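Local coordinates for protein chlamydomonas reinhardtii THB1 (Chlamydomonas reinhardtii, PDB 6CII) that binds one heme in a truncated globin fold, carries cyanide on the heme iron in this state, and probably binds oxygen, at residues F56-Y59 with G63-A66; D8-R13 with K111-A116; V26-I31 with K47-K52; H88-V93 with S120-I125. All coordinates share one frame; numbering follows the deposited sequence. Where two conformers were deposited one is given.

Contact 2 opens at the N terminus and joins short helix 10-13 to helix 108-126, closing a loop around most of the chain. Contacts 3 and 1 nest inside that loop, one after the other. Contact 3 pairs helix 16-33 with the start of helix 46-60 on the distal side of the heme. Contact 1 folds the loop after helix 46-60 back onto the end of that helix. Contact 4 pairs helices 87-103 and 108-126, and its segments alternate along the chain with those of contact 2. Tyr11 joins contacts 1 and 2 by packing, and Phe27 meets Val93 between contacts 3 and 4. Contacts 1, 3 and 4 all touch the heme.

Contact 1: F56-Y59 with G63-A66. With HEM (protoporphyrin IX containing Fe), chain B.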
# COMPACT_ATOMS: atom_id res chain seq x y z
N PHE A 56 -4.47 1.85 6.10
CA PHE A 56 -3.94 0.49 6.13
C PHE A 56 -2.45 0.50 6.36
O PHE A 56 -1.93 -0.24 7.21
CB PHE A 56 -4.24 -0.25 4.83
CG PHE A 56 -3.66 -1.63 4.83
CD1 PHE A 56 -4.25 -2.63 5.58
CD2 PHE A 56 -2.50 -1.92 4.13
CE1 PHE A 56 -3.69 -3.92 5.63
CE2 PHE A 56 -1.94 -3.20 4.18
CZ PHE A 56 -2.54 -4.18 4.92
N MET A 57 -1.72 1.32 5.60
CA MET A 57 -0.27 1.36 5.73
C MET A 57 0.13 1.83 7.12
O MET A 57 1.09 1.31 7.72
CB MET A 57 0.33 2.28 4.67
CG MET A 57 0.10 1.79 3.27
SD MET A 57 1.16 0.39 2.94
CE MET A 57 0.73 0.01 1.24
N THR A 58 -0.58 2.82 7.65
CA THR A 58 -0.31 3.30 9.00
C THR A 58 -0.41 2.16 10.01
O THR A 58 0.47 1.99 10.88
CB THR A 58 -1.30 4.41 9.33
OG1 THR A 58 -1.09 5.52 8.45
CG2 THR A 58 -1.12 4.87 10.76
N TYR A 59 -1.46 1.35 9.88
CA TYR A 59 -1.65 0.19 10.76
C TYR A 59 -0.52 -0.82 10.62
O TYR A 59 0.09 -1.22 11.62
CB TYR A 59 -3.00 -0.46 10.46
CG TYR A 59 -3.17 -1.80 11.13
CD1 TYR A 59 -3.24 -1.89 12.51
CD2 TYR A 59 -3.19 -2.97 10.39
CE1 TYR A 59 -3.38 -3.11 13.14
CE2 TYR A 59 -3.33 -4.21 11.02
CZ TYR A 59 -3.42 -4.26 12.39
OH TYR A 59 -3.55 -5.48 13.02
N GLY A 63 1.72 2.24 13.26
CA GLY A 63 1.35 3.59 13.64
C GLY A 63 -0.04 3.75 14.19
O GLY A 63 -0.42 4.87 14.57
N SER A 64 -0.83 2.69 14.23
CA SER A 64 -2.13 2.79 14.85
C SER A 64 -2.42 1.47 15.54
O SER A 64 -1.78 0.45 15.27
CB SER A 64 -3.21 3.15 13.83
OG SER A 64 -3.32 2.13 12.85
N GLY A 65 -3.40 1.49 16.44
CA GLY A 65 -3.63 0.37 17.31
C GLY A 65 -4.27 -0.83 16.65
O GLY A 65 -3.78 -1.95 16.80
N ALA A 66 -5.35 -0.61 15.92
CA ALA A 66 -6.12 -1.73 15.38
C ALA A 66 -6.85 -1.28 14.13
O ALA A 66 -7.60 -0.30 14.16
CB ALA A 66 -7.10 -2.27 16.42
CHA HEM B . -8.79 -1.59 -2.33
CHB HEM B . -4.57 -2.45 0.00
CHC HEM B . -2.86 -4.69 -4.04
CHD HEM B . -6.72 -2.92 -6.57
C1A HEM B . -7.80 -1.68 -1.38
C2A HEM B . -7.91 -1.17 -0.04
C3A HEM B . -6.76 -1.39 0.59
C4A HEM B . -5.85 -2.04 -0.31
CMA HEM B . -6.36 -1.04 2.04
CAA HEM B . -9.20 -0.50 0.51
CBA HEM B . -10.11 -1.63 1.02
CGA HEM B . -11.28 -1.04 1.75
O1A HEM B . -11.15 -0.82 2.97
O2A HEM B . -12.33 -0.78 1.10
C1B HEM B . -3.77 -3.10 -0.92
C2B HEM B . -2.41 -3.48 -0.66
C3B HEM B . -1.92 -4.09 -1.75
C4B HEM B . -2.95 -4.13 -2.77
CMB HEM B . -1.68 -3.23 0.67
CAB HEM B . -0.48 -4.64 -1.81
CBB HEM B . 0.17 -4.79 -2.96
C1C HEM B . -3.77 -4.39 -5.04
C2C HEM B . -3.67 -4.80 -6.43
C3C HEM B . -4.74 -4.32 -7.10
C4C HEM B . -5.55 -3.55 -6.18
CMC HEM B . -2.53 -5.70 -6.95
CAC HEM B . -5.12 -4.45 -8.60
CBC HEM B . -4.17 -4.26 -9.50
C1D HEM B . -7.56 -2.38 -5.59
C2D HEM B . -8.79 -1.72 -5.92
C3D HEM B . -9.39 -1.34 -4.76
C4D HEM B . -8.55 -1.77 -3.67
CMD HEM B . -9.30 -1.48 -7.36
CAD HEM B . -10.73 -0.60 -4.65
CBD HEM B . -11.88 -1.58 -4.87
CGD HEM B . -13.20 -0.84 -4.79
O1D HEM B . -14.03 -1.01 -5.71
O2D HEM B . -13.41 -0.10 -3.80
NA HEM B . -6.52 -2.21 -1.49
NB HEM B . -4.07 -3.50 -2.23
NC HEM B . -4.95 -3.65 -4.92
ND HEM B . -7.43 -2.39 -4.20
FE HEM B . -5.77 -2.92 -3.19
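Gly63 N donates to Thr58 O across this contact at 2.7 Å, with an N-H...O angle of 151°. The bond spans five residues, one more than an alpha-helical bond. It closes a wide turn as the chain leaves helix 46-60. It is the one hydrogen bond between the two segments.

The remaining touches are van der Waals. With chi1 at -64°, the Thr58 methyl points to the loop, and CG2 is 3.8 Å from Gly63 C. The hydroxyl of Thr58 turns back to Val54 O in its own helix. Ser64 OG sits beside the start of the Tyr59 side chain, 3.5 Å from Tyr59 CB. Further out, the loop passes one border of the Tyr59 ring. Gly65 O lies at the ring edge, in its plane, 3.9 Å from Tyr59 CE1. Ala66 CA is 3.8 Å from the same CE1.

On the heme side of the same helix, Phe56 packs on two porphyrin methyls. Its CE2 is 3.5 Å from the heme methyl CMB, and its CB is 3.6 Å from methyl CMA. Tyr67 meets the Phe56 ring edge-to-face.

The contact lies at the surface, at the C-terminal end of helix 46-60 and before helix 72-82. Met57 and Thr58 also touch Val20, which ties this end of the helix to helix 16-33.

Contact 2: D8-R13 with K111-A116; sequences DSLYSR and KAEAMA
Leu10 and Arg13 of the short N-terminal helix 10-13 meet Glu113 and Ala114 of helix 108-126 in a small, partly buried contact. It combines one salt bridge with apolar packing and joins the first and last helices of the fold.

The salt bridge runs from Arg13 NH2 to Glu113 OE1 at 3.1 Å. It is almost straight, with an N-H...O angle of 178°. The acceptor lies at the edge of the guanidinium, in its plane. The nitrogen comes to the syn side of OE1 but stands 28° out of the carboxylate plane. The extended Glu113 chain reaches across to it. Arg13 bends at its third torsion (-74°), which lets NE turn back and donate to Asp8 O at 2.8 Å. This second bond comes from above the carbonyl plane. Two partners thus hold the guanidinium, one at NE and one at NH2.

Leu10 packs beside the charged pair. Its CD2 is 3.7 Å from Ala114 CA and 3.9 Å from Ala114 CB. Its other methyl, CD1, lies 3.8 Å from Glu113 OE1. Leu110, Ile117 and Phe61 also touch Leu10.

Ser9 starts the short helix as its N-cap, with OG accepting from Ser12 N at 3.0 Å. A brief, capped first helix held on the last helix fits the group I truncated hemoglobins, where the first globin helix is much shortened.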
# COMPACT_ATOMS: atom_id res chain seq x y z
N ASP A 8 9.22 4.39 18.15
CA ASP A 8 10.08 3.30 17.73
C ASP A 8 9.46 2.42 16.66
O ASP A 8 10.15 1.56 16.11
CB ASP A 8 10.52 2.50 18.96
CG ASP A 8 11.46 3.31 19.87
OD1 ASP A 8 11.80 4.48 19.52
OD2 ASP A 8 11.85 2.79 20.92
N SER A 9 8.20 2.67 16.29
CA SER A 9 7.61 1.92 15.19
C SER A 9 8.24 2.31 13.88
O SER A 9 8.85 3.38 13.73
CB SER A 9 6.11 2.18 15.09
OG SER A 9 5.87 3.54 14.76
N LEU A 10 8.09 1.42 12.90
CA LEU A 10 8.55 1.71 11.54
C LEU A 10 7.89 2.98 11.03
O LEU A 10 8.55 3.86 10.48
CB LEU A 10 8.24 0.54 10.62
CG LEU A 10 8.46 0.82 9.14
CD1 LEU A 10 9.95 1.06 8.84
CD2 LEU A 10 7.89 -0.33 8.28
N TYR A 11 6.58 3.07 11.22
CA TYR A 11 5.82 4.27 10.88
C TYR A 11 6.48 5.53 11.43
O TYR A 11 6.73 6.48 10.68
CB TYR A 11 4.42 4.12 11.45
CG TYR A 11 3.50 5.30 11.26
CD1 TYR A 11 3.24 6.17 12.33
CD2 TYR A 11 2.85 5.50 10.06
CE1 TYR A 11 2.35 7.23 12.17
CE2 TYR A 11 1.94 6.56 9.89
CZ TYR A 11 1.71 7.41 10.96
OH TYR A 11 0.80 8.44 10.85
N SER A 12 6.74 5.57 12.74
CA SER A 12 7.33 6.77 13.31
C SER A 12 8.73 7.02 12.76
O SER A 12 9.08 8.17 12.45
CB SER A 12 7.36 6.68 14.83
OG SER A 12 6.03 6.61 15.27
N ARG A 13 9.52 5.95 12.60
CA ARG A 13 10.91 6.10 12.17
C ARG A 13 11.00 6.58 10.73
O ARG A 13 11.96 7.27 10.36
CB ARG A 13 11.63 4.78 12.35
CG ARG A 13 11.88 4.44 13.85
CD ARG A 13 12.59 3.09 14.07
NE ARG A 13 11.73 1.93 13.84
CZ ARG A 13 11.93 1.05 12.86
NH1 ARG A 13 12.97 1.19 12.05
NH2 ARG A 13 11.12 0.02 12.70
N LYS A 111 13.07 1.11 4.21
CA LYS A 111 12.38 0.68 2.99
C LYS A 111 12.26 -0.85 2.93
O LYS A 111 11.21 -1.38 2.58
CB LYS A 111 13.10 1.23 1.76
CG LYS A 111 12.35 0.92 0.45
CD LYS A 111 12.99 1.67 -0.76
CE LYS A 111 14.42 1.23 -1.01
NZ LYS A 111 14.41 -0.08 -1.69
N ALA A 112 13.33 -1.58 3.30
CA ALA A 112 13.28 -3.03 3.25
C ALA A 112 12.24 -3.56 4.22
O ALA A 112 11.49 -4.49 3.90
CB ALA A 112 14.65 -3.63 3.59
N GLU A 113 12.19 -2.98 5.42
CA GLU A 113 11.19 -3.41 6.40
C GLU A 113 9.79 -3.18 5.86
O GLU A 113 8.92 -4.06 5.93
CB GLU A 113 11.39 -2.67 7.72
CG GLU A 113 10.45 -3.23 8.78
CD GLU A 113 10.71 -2.71 10.18
OE1 GLU A 113 11.69 -1.96 10.37
OE2 GLU A 113 9.92 -3.06 11.08
N ALA A 114 9.54 -1.97 5.36
CA ALA A 114 8.22 -1.64 4.84
C ALA A 114 7.84 -2.59 3.72
O ALA A 114 6.71 -3.10 3.67
CB ALA A 114 8.20 -0.18 4.35
N MET A 115 8.78 -2.88 2.83
CA MET A 115 8.41 -3.69 1.69
C MET A 115 8.23 -5.15 2.09
O MET A 115 7.44 -5.86 1.46
CB MET A 115 9.46 -3.54 0.58
CG MET A 115 9.48 -2.16 -0.06
SD MET A 115 7.88 -1.48 -0.58
CE MET A 115 7.27 -2.84 -1.60
N ALA A 116 8.93 -5.61 3.14
CA ALA A 116 8.65 -6.96 3.62
C ALA A 116 7.27 -7.05 4.25
O ALA A 116 6.60 -8.09 4.13
CB ALA A 116 9.72 -7.37 4.62

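Contact 3: V26-I31 with K47-K52; sequences VFYERI and KKQRRK. With HEM (protoporphyrin IX containing Fe), chain B; CYN (cyanide ion), chain C.
Tyr28 and Gln49 form part of the distal heme pocket, where helix 16-33 faces helix 46-60 above the iron. Tyr28 OH donates to the cyanide N at 2.6 Å, and that nitrogen lies near the plane of the Tyr28 ring, at its edge. The cyanide carbon faces the heme iron.

Gln49 NE2 donates to Tyr28 OH at 3.1 Å, nearly straight at 171°. The acceptor lies in the amide plane, and that plane stands at a right angle to the ring. A bend at the second torsion (62°) carries the amide down beside the phenol, with Gln49 NE2 over the porphyrin, 3.4 Å from heme C1A. Gln53 NE2 also bonds to Tyr28 OH. Two amides thus probably orient the hydroxyl that meets the ligand.

A tyrosine and glutamines lie over the bound ligand, as in many group I truncated hemoglobins. These helices form one of the two antiparallel pairs of the 2-on-2 fold. The axes of segments 26-31 and 47-52 approach to 11.0 Å, with 132° between their directions.

Lys52 NZ donates to the heme propionate O2A at 2.9 Å. Lys52 is bonded to heme in another structure of this protein, probably as the distal lysine ligand of the iron.

Farther from the heme, Arg50 NH2 makes a salt bridge with Glu29 OE2 at 3.3 Å. Tyr28 CB covers one face of the guanidinium, 3.6 Å from Arg50 NH2. Arg50 NE pairs with Asp25.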
# COMPACT_ATOMS: atom_id res chain seq x y z
N VAL A 26 1.98 9.77 -4.08
CA VAL A 26 2.86 9.51 -5.23
C VAL A 26 2.55 8.14 -5.83
O VAL A 26 2.46 7.98 -7.05
CB VAL A 26 4.34 9.59 -4.82
CG1 VAL A 26 5.24 9.08 -5.99
CG2 VAL A 26 4.72 11.00 -4.41
N PHE A 27 2.42 7.15 -4.96
CA PHE A 27 2.07 5.78 -5.33
C PHE A 27 0.85 5.75 -6.24
O PHE A 27 0.90 5.15 -7.32
CB PHE A 27 1.86 5.05 -4.00
CG PHE A 27 1.27 3.69 -4.06
CD1 PHE A 27 2.02 2.59 -4.45
CD2 PHE A 27 -0.01 3.49 -3.55
CE1 PHE A 27 1.50 1.32 -4.39
CE2 PHE A 27 -0.56 2.22 -3.51
CZ PHE A 27 0.20 1.11 -3.91
N TYR A 28 -0.22 6.48 -5.89
CA TYR A 28 -1.39 6.44 -6.74
C TYR A 28 -1.25 7.32 -7.98
O TYR A 28 -1.94 7.06 -8.97
CB TYR A 28 -2.66 6.83 -5.96
CG TYR A 28 -3.16 5.62 -5.17
CD1 TYR A 28 -3.46 4.42 -5.83
CD2 TYR A 28 -3.29 5.67 -3.82
CE1 TYR A 28 -3.88 3.31 -5.12
CE2 TYR A 28 -3.73 4.57 -3.10
CZ TYR A 28 -4.02 3.41 -3.76
OH TYR A 28 -4.40 2.35 -3.02
N GLU A 29 -0.42 8.37 -7.97
CA GLU A 29 -0.16 9.06 -9.23
C GLU A 29 0.55 8.15 -10.23
O GLU A 29 0.24 8.18 -11.43
CB GLU A 29 0.64 10.36 -9.00
CG GLU A 29 -0.17 11.43 -8.24
CD GLU A 29 -1.47 11.91 -8.93
OE1 GLU A 29 -1.72 11.57 -10.09
OE2 GLU A 29 -2.26 12.64 -8.30
N ARG A 30 1.50 7.32 -9.75
CA ARG A 30 2.14 6.34 -10.63
C ARG A 30 1.16 5.27 -11.07
O ARG A 30 1.20 4.82 -12.21
CB ARG A 30 3.33 5.67 -9.91
CG ARG A 30 4.41 6.62 -9.45
CD ARG A 30 5.45 5.88 -8.60
NE ARG A 30 6.08 4.77 -9.32
CZ ARG A 30 7.33 4.74 -9.75
NH1 ARG A 30 8.15 5.77 -9.55
NH2 ARG A 30 7.78 3.66 -10.38
N ILE A 31 0.29 4.82 -10.17
CA ILE A 31 -0.58 3.70 -10.54
C ILE A 31 -1.57 4.14 -11.62
O ILE A 31 -1.83 3.40 -12.58
CB ILE A 31 -1.27 3.14 -9.29
CG1 ILE A 31 -0.27 2.26 -8.54
CG2 ILE A 31 -2.52 2.37 -9.68
CD1 ILE A 31 -0.68 1.82 -7.13
N LYS A 47 -9.82 9.87 -4.02
CA LYS A 47 -9.64 10.59 -2.76
C LYS A 47 -9.93 9.65 -1.60
O LYS A 47 -9.14 9.56 -0.65
CB LYS A 47 -10.56 11.81 -2.73
CG LYS A 47 -10.48 12.64 -1.47
CD LYS A 47 -11.28 13.92 -1.68
CE LYS A 47 -11.23 14.85 -0.50
NZ LYS A 47 -11.92 16.15 -0.83
N LYS A 48 -11.03 8.92 -1.68
CA LYS A 48 -11.36 7.97 -0.62
C LYS A 48 -10.35 6.83 -0.59
O LYS A 48 -9.98 6.35 0.49
CB LYS A 48 -12.78 7.45 -0.82
CG LYS A 48 -13.87 8.54 -0.77
CD LYS A 48 -15.27 7.89 -0.94
CE LYS A 48 -16.37 8.91 -0.89
NZ LYS A 48 -17.68 8.23 -0.90
N GLN A 49 -9.90 6.38 -1.76
CA GLN A 49 -8.96 5.26 -1.81
C GLN A 49 -7.62 5.63 -1.19
O GLN A 49 -7.01 4.82 -0.49
CB GLN A 49 -8.77 4.79 -3.24
CG GLN A 49 -7.77 3.62 -3.35
CD GLN A 49 -8.22 2.38 -2.58
OE1 GLN A 49 -9.43 2.16 -2.36
NE2 GLN A 49 -7.27 1.57 -2.15
N ARG A 50 -7.15 6.86 -1.44
CA ARG A 50 -5.94 7.32 -0.77
C ARG A 50 -6.10 7.27 0.74
O ARG A 50 -5.20 6.81 1.45
CB ARG A 50 -5.58 8.75 -1.18
CG ARG A 50 -5.04 8.90 -2.59
CD ARG A 50 -4.89 10.44 -2.95
NE ARG A 50 -3.81 10.57 -3.91
CZ ARG A 50 -3.92 10.28 -5.20
NH1 ARG A 50 -5.10 9.91 -5.69
NH2 ARG A 50 -2.85 10.39 -6.00
N ARG A 51 -7.22 7.77 1.25
CA ARG A 51 -7.43 7.74 2.70
C ARG A 51 -7.42 6.30 3.22
O ARG A 51 -6.85 6.03 4.28
CB ARG A 51 -8.74 8.44 3.07
CG ARG A 51 -9.16 8.17 4.50
CD ARG A 51 -10.38 8.98 4.91
NE ARG A 51 -10.06 10.40 5.02
CZ ARG A 51 -9.45 10.96 6.06
NH1 ARG A 51 -9.08 10.21 7.09
NH2 ARG A 51 -9.20 12.26 6.07
N LYS A 52 -8.04 5.37 2.48
CA LYS A 52 -8.05 3.99 2.94
C LYS A 52 -6.65 3.41 2.95
O LYS A 52 -6.27 2.68 3.88
CB LYS A 52 -8.95 3.15 2.06
CG LYS A 52 -10.42 3.47 2.26
CD LYS A 52 -11.19 2.70 1.20
CE LYS A 52 -12.67 2.65 1.43
NZ LYS A 52 -13.24 1.87 0.29
CHA HEM B . -8.79 -1.59 -2.33
CHB HEM B . -4.57 -2.45 0.00
CHC HEM B . -2.86 -4.69 -4.04
CHD HEM B . -6.72 -2.92 -6.57
C1A HEM B . -7.80 -1.68 -1.38
C2A HEM B . -7.91 -1.17 -0.04
C3A HEM B . -6.76 -1.39 0.59
C4A HEM B . -5.85 -2.04 -0.31
CMA HEM B . -6.36 -1.04 2.04
CAA HEM B . -9.20 -0.50 0.51
CBA HEM B . -10.11 -1.63 1.02
CGA HEM B . -11.28 -1.04 1.75
O1A HEM B . -11.15 -0.82 2.97
O2A HEM B . -12.33 -0.78 1.10
C1B HEM B . -3.77 -3.10 -0.92
C2B HEM B . -2.41 -3.48 -0.66
C3B HEM B . -1.92 -4.09 -1.75
C4B HEM B . -2.95 -4.13 -2.77
CMB HEM B . -1.68 -3.23 0.67
CAB HEM B . -0.48 -4.64 -1.81
CBB HEM B . 0.17 -4.79 -2.96
C1C HEM B . -3.77 -4.39 -5.04
C2C HEM B . -3.67 -4.80 -6.43
C3C HEM B . -4.74 -4.32 -7.10
C4C HEM B . -5.55 -3.55 -6.18
CMC HEM B . -2.53 -5.70 -6.95
CAC HEM B . -5.12 -4.45 -8.60
CBC HEM B . -4.17 -4.26 -9.50
C1D HEM B . -7.56 -2.38 -5.59
C2D HEM B . -8.79 -1.72 -5.92
C3D HEM B . -9.39 -1.34 -4.76
C4D HEM B . -8.55 -1.77 -3.67
CMD HEM B . -9.30 -1.48 -7.36
CAD HEM B . -10.73 -0.60 -4.65
CBD HEM B . -11.88 -1.58 -4.87
CGD HEM B . -13.20 -0.84 -4.79
O1D HEM B . -14.03 -1.01 -5.71
O2D HEM B . -13.41 -0.10 -3.80
NA HEM B . -6.52 -2.21 -1.49
NB HEM B . -4.07 -3.50 -2.23
NC HEM B . -4.95 -3.65 -4.92
ND HEM B . -7.43 -2.39 -4.20
FE HEM B . -5.77 -2.92 -3.19
C CYN C . -4.80 -1.22 -3.73
N CYN C . -4.47 -0.14 -3.85

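Contact 4: H88-V93 with S120-I125; sequences HHFDLV and SARPLI. With HEM (protoporphyrin IX containing Fe), chain B.
A water joins Asp91 to Arg122 across the two helices. It accepts from Arg122 NH1 at 2.9 Å and donates to Asp91 OD1 at 3.0 Å. Asp91 OD1 and Arg122 NH1 are 4.7 Å apart, and the water bridges opposite charges that do not touch.

The Phe90 ring lies between the Arg122 chain and the heme. Phe90 CG lies anti to the backbone N (chi1 -176°), which sends the ring out toward helix 108-126. The aliphatic part of Arg122 lies over one ring face. Its CG stands 3.8 Å from the Phe90 centroid and only 5° off the normal, a CH-pi contact. The heme vinyl of CAB and CBB covers the opposite face, with CBB 3.3 Å from Phe90 CE2. The ring is therefore sandwiched between an arginine chain and the cofactor.

Ile125 comes to the edge of the same ring, in its plane, with CD1 3.6 Å from Phe90 CE2. That methyl also reaches the porphyrin, with Ile125 CD1 3.4 Å from heme C3B. Val93 CG1 adds a contact of 3.6 Å to heme CBB. Together these groups pack round this vinyl.

Helix 108-126 is kinked at Arg122 and Pro123, whose N atoms make no bond to the turn before; proline has no N-H to give. Segments 88-93 and 120-125 run roughly antiparallel, at 144°, and their helices are the second pair of the 2-on-2 fold. Ile125 also packs on Leu72 and on the iron ligand His76, both on helix 72-82.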
# COMPACT_ATOMS: atom_id res chain seq x y z
N HIS A 88 0.91 -11.01 -10.60
CA HIS A 88 1.78 -10.09 -11.31
C HIS A 88 1.39 -8.65 -11.02
O HIS A 88 2.26 -7.79 -10.83
CB HIS A 88 1.75 -10.35 -12.82
CG HIS A 88 2.56 -9.37 -13.62
ND1 HIS A 88 3.92 -9.22 -13.46
CD2 HIS A 88 2.19 -8.49 -14.58
CE1 HIS A 88 4.36 -8.29 -14.29
NE2 HIS A 88 3.33 -7.84 -14.98
N HIS A 89 0.08 -8.37 -10.96
CA HIS A 89 -0.33 -7.02 -10.57
C HIS A 89 0.19 -6.68 -9.19
O HIS A 89 0.60 -5.54 -8.93
CB HIS A 89 -1.85 -6.87 -10.56
CG HIS A 89 -2.48 -7.06 -11.91
ND1 HIS A 89 -3.46 -7.99 -12.13
CD2 HIS A 89 -2.26 -6.44 -13.09
CE1 HIS A 89 -3.81 -7.96 -13.41
NE2 HIS A 89 -3.09 -7.03 -14.01
N PHE A 90 0.11 -7.63 -8.26
CA PHE A 90 0.67 -7.40 -6.94
C PHE A 90 2.13 -6.99 -7.02
O PHE A 90 2.55 -6.02 -6.37
CB PHE A 90 0.49 -8.64 -6.07
CG PHE A 90 0.95 -8.45 -4.65
CD1 PHE A 90 2.29 -8.60 -4.32
CD2 PHE A 90 0.04 -8.15 -3.65
CE1 PHE A 90 2.72 -8.42 -3.01
CE2 PHE A 90 0.46 -7.99 -2.34
CZ PHE A 90 1.79 -8.12 -2.02
N ASP A 91 2.92 -7.66 -7.87
CA ASP A 91 4.33 -7.29 -7.99
C ASP A 91 4.48 -5.90 -8.56
O ASP A 91 5.35 -5.13 -8.12
CB ASP A 91 5.08 -8.29 -8.88
CG ASP A 91 5.29 -9.63 -8.22
OD1 ASP A 91 5.26 -9.74 -6.98
OD2 ASP A 91 5.47 -10.60 -8.98
N LEU A 92 3.65 -5.54 -9.54
CA LEU A 92 3.73 -4.20 -10.10
C LEU A 92 3.41 -3.15 -9.05
O LEU A 92 4.04 -2.07 -9.01
CB LEU A 92 2.78 -4.06 -11.29
CG LEU A 92 3.02 -4.90 -12.55
CD1 LEU A 92 1.93 -4.50 -13.56
CD2 LEU A 92 4.42 -4.66 -13.15
N VAL A 93 2.40 -3.43 -8.22
CA VAL A 93 1.99 -2.47 -7.19
C VAL A 93 3.08 -2.32 -6.15
O VAL A 93 3.41 -1.21 -5.74
CB VAL A 93 0.66 -2.92 -6.57
CG1 VAL A 93 0.41 -2.13 -5.30
CG2 VAL A 93 -0.44 -2.63 -7.54
N SER A 120 4.09 -9.36 3.14
CA SER A 120 3.29 -10.22 4.01
C SER A 120 1.80 -10.09 3.72
O SER A 120 1.04 -10.98 4.11
CB SER A 120 3.58 -9.90 5.47
OG SER A 120 2.77 -8.84 5.95
N ALA A 121 1.38 -9.01 3.05
CA ALA A 121 -0.02 -8.85 2.67
C ALA A 121 -0.44 -9.74 1.52
O ALA A 121 -1.64 -9.88 1.28
CB ALA A 121 -0.33 -7.40 2.28
N ARG A 122 0.51 -10.34 0.82
CA ARG A 122 0.13 -11.13 -0.35
C ARG A 122 -0.81 -12.28 0.01
O ARG A 122 -1.87 -12.38 -0.62
CB ARG A 122 1.38 -11.62 -1.08
CG ARG A 122 1.11 -11.94 -2.53
CD ARG A 122 2.40 -12.30 -3.27
NE ARG A 122 2.73 -13.69 -3.04
CZ ARG A 122 3.68 -14.35 -3.70
NH1 ARG A 122 4.38 -13.73 -4.64
NH2 ARG A 122 3.93 -15.63 -3.42
N PRO A 123 -0.51 -13.16 0.98
CA PRO A 123 -1.46 -14.25 1.27
C PRO A 123 -2.79 -13.73 1.76
O PRO A 123 -3.82 -14.35 1.47
CB PRO A 123 -0.76 -15.07 2.37
CG PRO A 123 0.62 -14.56 2.44
CD PRO A 123 0.69 -13.22 1.85
N LEU A 124 -2.78 -12.63 2.51
CA LEU A 124 -4.04 -12.04 2.96
C LEU A 124 -4.87 -11.61 1.78
O LEU A 124 -6.07 -11.90 1.71
CB LEU A 124 -3.76 -10.85 3.88
CG LEU A 124 -2.97 -11.26 5.13
CD1 LEU A 124 -2.75 -10.10 6.08
CD2 LEU A 124 -3.64 -12.45 5.83
N ILE A 125 -4.25 -10.93 0.82
CA ILE A 125 -5.00 -10.39 -0.31
C ILE A 125 -5.57 -11.51 -1.18
O ILE A 125 -6.72 -11.45 -1.61
CB ILE A 125 -4.11 -9.43 -1.13
CG1 ILE A 125 -4.01 -8.06 -0.45
CG2 ILE A 125 -4.65 -9.28 -2.54
CD1 ILE A 125 -2.83 -7.28 -0.93
CHA HEM B . -8.79 -1.59 -2.33
CHB HEM B . -4.57 -2.45 0.00
CHC HEM B . -2.86 -4.69 -4.04
CHD HEM B . -6.72 -2.92 -6.57
C1A HEM B . -7.80 -1.68 -1.38
C2A HEM B . -7.91 -1.17 -0.04
C3A HEM B . -6.76 -1.39 0.59
C4A HEM B . -5.85 -2.04 -0.31
CMA HEM B . -6.36 -1.04 2.04
CAA HEM B . -9.20 -0.50 0.51
CBA HEM B . -10.11 -1.63 1.02
CGA HEM B . -11.28 -1.04 1.75
O1A HEM B . -11.15 -0.82 2.97
O2A HEM B . -12.33 -0.78 1.10
C1B HEM B . -3.77 -3.10 -0.92
C2B HEM B . -2.41 -3.48 -0.66
C3B HEM B . -1.92 -4.09 -1.75
C4B HEM B . -2.95 -4.13 -2.77
CMB HEM B . -1.68 -3.23 0.67
CAB HEM B . -0.48 -4.64 -1.81
CBB HEM B . 0.17 -4.79 -2.96
C1C HEM B . -3.77 -4.39 -5.04
C2C HEM B . -3.67 -4.80 -6.43
C3C HEM B . -4.74 -4.32 -7.10
C4C HEM B . -5.55 -3.55 -6.18
CMC HEM B . -2.53 -5.70 -6.95
CAC HEM B . -5.12 -4.45 -8.60
CBC HEM B . -4.17 -4.26 -9.50
C1D HEM B . -7.56 -2.38 -5.59
C2D HEM B . -8.79 -1.72 -5.92
C3D HEM B . -9.39 -1.34 -4.76
C4D HEM B . -8.55 -1.77 -3.67
CMD HEM B . -9.30 -1.48 -7.36
CAD HEM B . -10.73 -0.60 -4.65
CBD HEM B . -11.88 -1.58 -4.87
CGD HEM B . -13.20 -0.84 -4.79
O1D HEM B . -14.03 -1.01 -5.71
O2D HEM B . -13.41 -0.10 -3.80
NA HEM B . -6.52 -2.21 -1.49
NB HEM B . -4.07 -3.50 -2.23
NC HEM B . -4.95 -3.65 -4.92
ND HEM B . -7.43 -2.39 -4.20
FE HEM B . -5.77 -2.92 -3.19
O HOH W 1 3.16 -11.69 -6.26